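Local coordinates for protein alpha-1,2-Mannosidase (Trichoderma reesei, PDB 1HCU) that probably trims alpha-1,2-linked mannose residues from high-mannose N-glycans, as a calcium-dependent glycosidase of family 47, at residues A[303-307]-A[351-357]; A[284-290]-A[376-380]. All blocks are in the same frame, centred on the assembly; numbering follows the deposited sequence.

Contact 1 of 2, residues A[303-307]-A[351-357]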
loop_
_atom_site.group_PDB
_atom_site.type_symbol
_atom_site.label_atom_id
_atom_site.label_comp_id
_atom_site.label_asym_id
_atom_site.label_seq_id
_atom_site.Cartn_x
_atom_site.Cartn_y
_atom_site.Cartn_z
ATOM N N PRO A 303 9.786 6.543 19.755
ATOM C CA PRO A 303 10.583 5.442 19.185
ATOM C C PRO A 303 9.819 4.152 18.847
ATOM O O PRO A 303 10.238 3.066 19.244
ATOM C CB PRO A 303 11.649 5.176 20.262
ATOM C CG PRO A 303 11.651 6.415 21.112
ATOM C CD PRO A 303 10.204 6.822 21.138
ATOM N N ASN A 304 8.707 4.271 18.130
ATOM C CA ASN A 304 7.919 3.105 17.740
ATOM C C ASN A 304 7.579 3.112 16.246
ATOM O O ASN A 304 7.382 4.173 15.643
ATOM C CB ASN A 304 6.632 2.994 18.579
ATOM C CG ASN A 304 5.785 4.263 18.553
ATOM O OD1 ASN A 304 4.762 4.348 19.237
ATOM N ND2 ASN A 304 6.205 5.254 17.770
ATOM N N SER A 305 7.524 1.924 15.652
ATOM C CA SER A 305 7.223 1.807 14.236
ATOM C C SER A 305 6.728 0.399 13.916
ATOM O O SER A 305 6.486 -0.398 14.817
ATOM C CB SER A 305 8.469 2.154 13.420
ATOM O OG SER A 305 8.146 2.470 12.081
ATOM N N GLY A 306 6.569 0.083 12.637
ATOM C CA GLY A 306 6.081 -1.239 12.290
ATOM C C GLY A 306 6.158 -1.501 10.810
ATOM O O GLY A 306 6.692 -0.695 10.056
ATOM N N HIS A 307 5.595 -2.625 10.390
ATOM C CA HIS A 307 5.625 -3.021 8.990
ATOM C C HIS A 307 4.965 -2.029 8.023
ATOM O O HIS A 307 5.377 -1.928 6.868
ATOM C CB HIS A 307 4.995 -4.404 8.855
ATOM C CG HIS A 307 5.439 -5.153 7.640
ATOM N ND1 HIS A 307 5.154 -4.730 6.360
ATOM C CD2 HIS A 307 6.134 -6.308 7.510
ATOM C CE1 HIS A 307 5.651 -5.594 5.494
ATOM N NE2 HIS A 307 6.249 -6.560 6.165
ATOM N N GLY A 351 9.704 -9.915 9.197
ATOM C CA GLY A 351 9.569 -8.735 10.043
ATOM C C GLY A 351 8.309 -8.677 10.898
ATOM O O GLY A 351 7.261 -9.169 10.488
ATOM N N PRO A 352 8.382 -8.075 12.097
ATOM C CA PRO A 352 7.242 -7.952 13.013
ATOM C C PRO A 352 6.253 -6.878 12.570
ATOM O O PRO A 352 6.593 -6.000 11.786
ATOM C CB PRO A 352 7.908 -7.609 14.342
ATOM C CG PRO A 352 9.073 -6.771 13.912
ATOM C CD PRO A 352 9.608 -7.521 12.704
ATOM N N GLU A 353 5.030 -6.965 13.079
ATOM C CA GLU A 353 3.969 -6.016 12.755
ATOM C C GLU A 353 4.267 -4.680 13.422
ATOM O O GLU A 353 4.048 -3.608 12.850
ATOM C CB GLU A 353 2.640 -6.558 13.265
ATOM C CG GLU A 353 1.546 -6.538 12.241
ATOM C CD GLU A 353 0.948 -5.181 12.096
ATOM O OE1 GLU A 353 0.867 -4.488 13.126
ATOM O OE2 GLU A 353 0.547 -4.811 10.978
ATOM N N GLY A 354 4.770 -4.769 14.646
ATOM C CA GLY A 354 5.121 -3.589 15.399
ATOM C C GLY A 354 6.381 -3.864 16.194
ATOM O O GLY A 354 6.542 -4.959 16.735
ATOM N N PHE A 355 7.277 -2.881 16.248
ATOM C CA PHE A 355 8.520 -3.012 16.991
ATOM C C PHE A 355 8.920 -1.659 17.564
ATOM O O PHE A 355 8.425 -0.620 17.123
ATOM C CB PHE A 355 9.643 -3.574 16.097
ATOM C CG PHE A 355 10.032 -2.670 14.951
ATOM C CD1 PHE A 355 11.017 -1.699 15.105
ATOM C CD2 PHE A 355 9.401 -2.792 13.715
ATOM C CE1 PHE A 355 11.373 -0.863 14.045
ATOM C CE2 PHE A 355 9.750 -1.960 12.648
ATOM C CZ PHE A 355 10.738 -0.995 12.814
ATOM N N ALA A 356 9.815 -1.674 18.548
ATOM C CA ALA A 356 10.253 -0.434 19.182
ATOM C C ALA A 356 11.732 -0.455 19.585
ATOM O O ALA A 356 12.384 -1.496 19.560
ATOM C CB ALA A 356 9.379 -0.148 20.400
ATOM N N TRP A 357 12.257 0.703 19.959
ATOM C CA TRP A 357 13.655 0.786 20.343
ATOM C C TRP A 357 13.863 1.954 21.295
ATOM O O TRP A 357 12.901 2.573 21.749
ATOM C CB TRP A 357 14.523 0.951 19.089
ATOM C CG TRP A 357 14.212 2.196 18.298
ATOM C CD1 TRP A 357 14.894 3.378 18.331
ATOM C CD2 TRP A 357 13.112 2.395 17.398
ATOM N NE1 TRP A 357 14.288 4.300 17.511
ATOM C CE2 TRP A 357 13.193 3.724 16.926
ATOM C CE3 TRP A 357 12.064 1.580 16.943
ATOM C CZ2 TRP A 357 12.264 4.258 16.023
ATOM C CZ3 TRP A 357 11.136 2.117 16.042
ATOM C CH2 TRP A 357 11.245 3.439 15.595
#

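Contact 2 of 2, residues A[284-290]-A[376-380]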
loop_
_atom_site.group_PDB
_atom_site.type_symbol
_atom_site.label_atom_id
_atom_site.label_comp_id
_atom_site.label_asym_id
_atom_site.label_seq_id
_atom_site.Cartn_x
_atom_site.Cartn_y
_atom_site.Cartn_z
ATOM N N PRO A 284 18.419 3.311 16.827
ATOM C CA PRO A 284 18.363 2.479 18.035
ATOM C C PRO A 284 19.656 2.618 18.834
ATOM O O PRO A 284 20.749 2.571 18.271
ATOM C CB PRO A 284 18.198 1.067 17.483
ATOM C CG PRO A 284 17.439 1.289 16.219
ATOM C CD PRO A 284 18.136 2.505 15.628
ATOM N N SER A 285 19.523 2.781 20.145
ATOM C CA SER A 285 20.679 2.943 21.009
ATOM C C SER A 285 21.700 1.798 20.889
ATOM O O SER A 285 22.894 2.023 21.040
ATOM C CB SER A 285 20.228 3.103 22.471
ATOM O OG SER A 285 19.548 1.952 22.947
ATOM N N THR A 286 21.240 0.582 20.606
ATOM C CA THR A 286 22.151 -0.560 20.485
ATOM C C THR A 286 22.647 -0.802 19.067
ATOM O O THR A 286 23.577 -1.579 18.857
ATOM C CB THR A 286 21.493 -1.865 20.965
ATOM O OG1 THR A 286 20.224 -2.026 20.310
ATOM C CG2 THR A 286 21.304 -1.850 22.470
ATOM N N ARG A 287 22.005 -0.152 18.099
ATOM C CA ARG A 287 22.369 -0.273 16.686
ATOM C C ARG A 287 22.201 1.081 15.999
ATOM O O ARG A 287 21.217 1.316 15.289
ATOM C CB ARG A 287 21.487 -1.319 15.986
ATOM C CG ARG A 287 21.723 -2.769 16.428
ATOM C CD ARG A 287 23.101 -3.287 15.999
ATOM N NE ARG A 287 23.221 -3.363 14.546
ATOM C CZ ARG A 287 22.717 -4.341 13.798
ATOM N NH1 ARG A 287 22.058 -5.350 14.360
ATOM N NH2 ARG A 287 22.850 -4.300 12.480
ATOM N N LYS A 288 23.163 1.968 16.217
ATOM C CA LYS A 288 23.125 3.297 15.629
ATOM C C LYS A 288 23.100 3.263 14.100
ATOM O O LYS A 288 22.497 4.133 13.464
ATOM C CB LYS A 288 24.327 4.118 16.102
ATOM C CG LYS A 288 23.961 5.279 17.007
ATOM C CD LYS A 288 24.062 4.931 18.466
ATOM C CE LYS A 288 25.514 4.835 18.902
ATOM N NZ LYS A 288 25.588 4.736 20.389
ATOM N N ASP A 289 23.752 2.260 13.514
ATOM C CA ASP A 289 23.806 2.119 12.059
ATOM C C ASP A 289 22.419 1.965 11.454
ATOM O O ASP A 289 22.240 2.102 10.243
ATOM C CB ASP A 289 24.693 0.924 11.647
ATOM C CG ASP A 289 24.259 -0.407 12.289
ATOM O OD1 ASP A 289 24.438 -0.582 13.523
ATOM O OD2 ASP A 289 23.740 -1.284 11.553
ATOM N N LEU A 290 21.435 1.690 12.299
ATOM C CA LEU A 290 20.069 1.522 11.839
ATOM C C LEU A 290 19.286 2.817 11.922
ATOM O O LEU A 290 19.513 3.639 12.809
ATOM C CB LEU A 290 19.360 0.469 12.683
ATOM C CG LEU A 290 19.190 -0.945 12.137
ATOM C CD1 LEU A 290 20.360 -1.395 11.282
ATOM C CD2 LEU A 290 19.012 -1.840 13.327
ATOM N N TYR A 376 17.381 -7.229 21.898
ATOM C CA TYR A 376 17.537 -5.816 21.554
ATOM C C TYR A 376 19.005 -5.396 21.454
ATOM O O TYR A 376 19.373 -4.636 20.573
ATOM C CB TYR A 376 16.818 -4.920 22.580
ATOM C CG TYR A 376 17.031 -3.431 22.348
ATOM C CD1 TYR A 376 16.660 -2.825 21.138
ATOM C CD2 TYR A 376 17.617 -2.628 23.336
ATOM C CE1 TYR A 376 16.876 -1.448 20.922
ATOM C CE2 TYR A 376 17.832 -1.263 23.134
ATOM C CZ TYR A 376 17.466 -0.682 21.931
ATOM O OH TYR A 376 17.721 0.657 21.732
ATOM N N SER A 377 19.840 -5.889 22.360
ATOM C CA SER A 377 21.251 -5.538 22.348
ATOM C C SER A 377 21.930 -5.771 21.005
ATOM O O SER A 377 22.693 -4.928 20.547
ATOM C CB SER A 377 21.999 -6.309 23.442
ATOM O OG SER A 377 21.615 -5.846 24.726
ATOM N N SER A 378 21.656 -6.906 20.373
ATOM C CA SER A 378 22.277 -7.195 19.087
ATOM C C SER A 378 21.408 -6.879 17.866
ATOM O O SER A 378 21.939 -6.580 16.801
ATOM C CB SER A 378 22.719 -8.659 19.033
ATOM O OG SER A 378 21.610 -9.541 19.075
ATOM N N ALA A 379 20.086 -6.930 18.015
ATOM C CA ALA A 379 19.193 -6.666 16.893
ATOM C C ALA A 379 18.886 -5.187 16.676
ATOM O O ALA A 379 18.705 -4.746 15.540
ATOM C CB ALA A 379 17.899 -7.430 17.070
ATOM N N GLY A 380 18.807 -4.421 17.758
ATOM C CA GLY A 380 18.526 -3.006 17.623
ATOM C C GLY A 380 17.054 -2.649 17.732
ATOM O O GLY A 380 16.669 -1.515 17.447
#

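Contact 1 of 2, residues A[303-307]-A[351-357]
Trp357 and Phe355 both hold CG between the backbone N and the carbonyl carbon (chi1 61° and 64°), a rotation that swings each ring back against residues 303-306. The indole thus lies flat under Pro303, whose CB stands over the five-membered ring, 4.0 Å from its centroid, in a CH-pi contact. Pro303 O also sits over the indole face, while CB of Ser305 meets the ring at its edge, 3.7 Å from Trp357 CZ3. Proline suits its place by offering a C-H to the pi face, and serine by its small CB, which abuts the edge. Ser305 O lies over one face of the Phe355 ring, toward its rim, and Phe355 CE2 comes to 3.8 Å from Gly306 CA. With no side chain, Gly306 can bring its CA to 3.2 Å from Glu353 O, in a CA-H...O contact.

Between the backbones runs an antiparallel ladder. Ser305 and Phe355 form the hydrogen-bonded pair, Ser305 N to Phe355 O at 3.1 Å and Phe355 N to Ser305 O at 3.0 Å, both almost straight at hydrogen. Trp357 N binds Pro303 O beyond one end. At the other, His307 N reaches Glu353 O at 3.1 Å from above the carbonyl plane. Glu353 and Gly354 both face Ala385, on the other side of strand 354-356, as a classic beta bulge.

The polar ends turn to other partners: Trp357 NE1 to Ser282, His307 NE2 to Tyr343, and Glu353 OE2 to Arg391 in a salt bridge. Glu353 is a predicted proton donor, and the pairing with Arg391, together with the main-chain bond from His307, probably helps to position it.

Contact 2 of 2, residues A[284-290]-A[376-380]
Over one face of the Tyr376 ring, close to its centre, sits Thr286 OG1, 3.4 Å above the plane; at the edge, Ser285 OG meets the phenol oxygen, and Trp382 packs edge-to-face with the same ring. The Arg287 guanidinium is approached at its edge by Ser378 O and by the Asp289 carboxylate, which it grips in a side-on salt bridge, NE to OD1 at 3.2 Å and NH2 to OD2 at 3.3 Å, each oxygen using its syn lone pair.

Tyr376 OH and Ser285 OG share a short hydrogen bond of 2.5 Å, and the phenol also receives Val358 N. Thr286 OG1, set between its backbone N and carbonyl carbon (chi1 51°), gives its hydrogen to Tyr376 O at 2.8 Å, while CG2 rests 3.6 Å from Tyr376 CE2. A threonine suits the spot because its hydroxyl and methyl serve the carbonyl and the ring together.

Residues 284-290 make two successive type I turns, Pro284 to Arg287 and Arg287 to Leu290, laid against the C-terminal end of helix 373-379. There Gly380 leaves helical geometry with positive phi (93°), its N still bonded to Tyr376 O from the face opposite Thr286 OG1. Lacking a side chain, Gly380 admits Arg287 CG to 3.4 Å from its CA.

Bends at chi2 and chi3 curl the arginine round so that NH1 reaches Ser378 O, at 2.7 Å and in the carbonyl plane. A cation is well placed against helix-terminal carbonyls, where the dipole would probably strengthen the bond; Gln345 OE1 takes NH1 as well.

In the fold
Contact 1 and contact 2 touch, their centres 13 Å apart, and Trp357 joins them: its CD1 lies 3.6 Å from Pro284 CA, and its CB packs 3.8 Å from Tyr376 CE1. The loop closed by contact 2 encloses contact 1 along the chain, and strand 354-356 and helix 373-379 follow one another in sequence. Contact 1 is the nearer to the predicted active site: it holds Glu353, about 9 Å from Asp245 between side chains, and the side chain of its His307 is about 3 Å from that of Glu393 and about 9 Å from the calcium ion. Contact 2 lies farther out, its centre about 27 Å from the centre of the chain, against about 17 Å for contact 1.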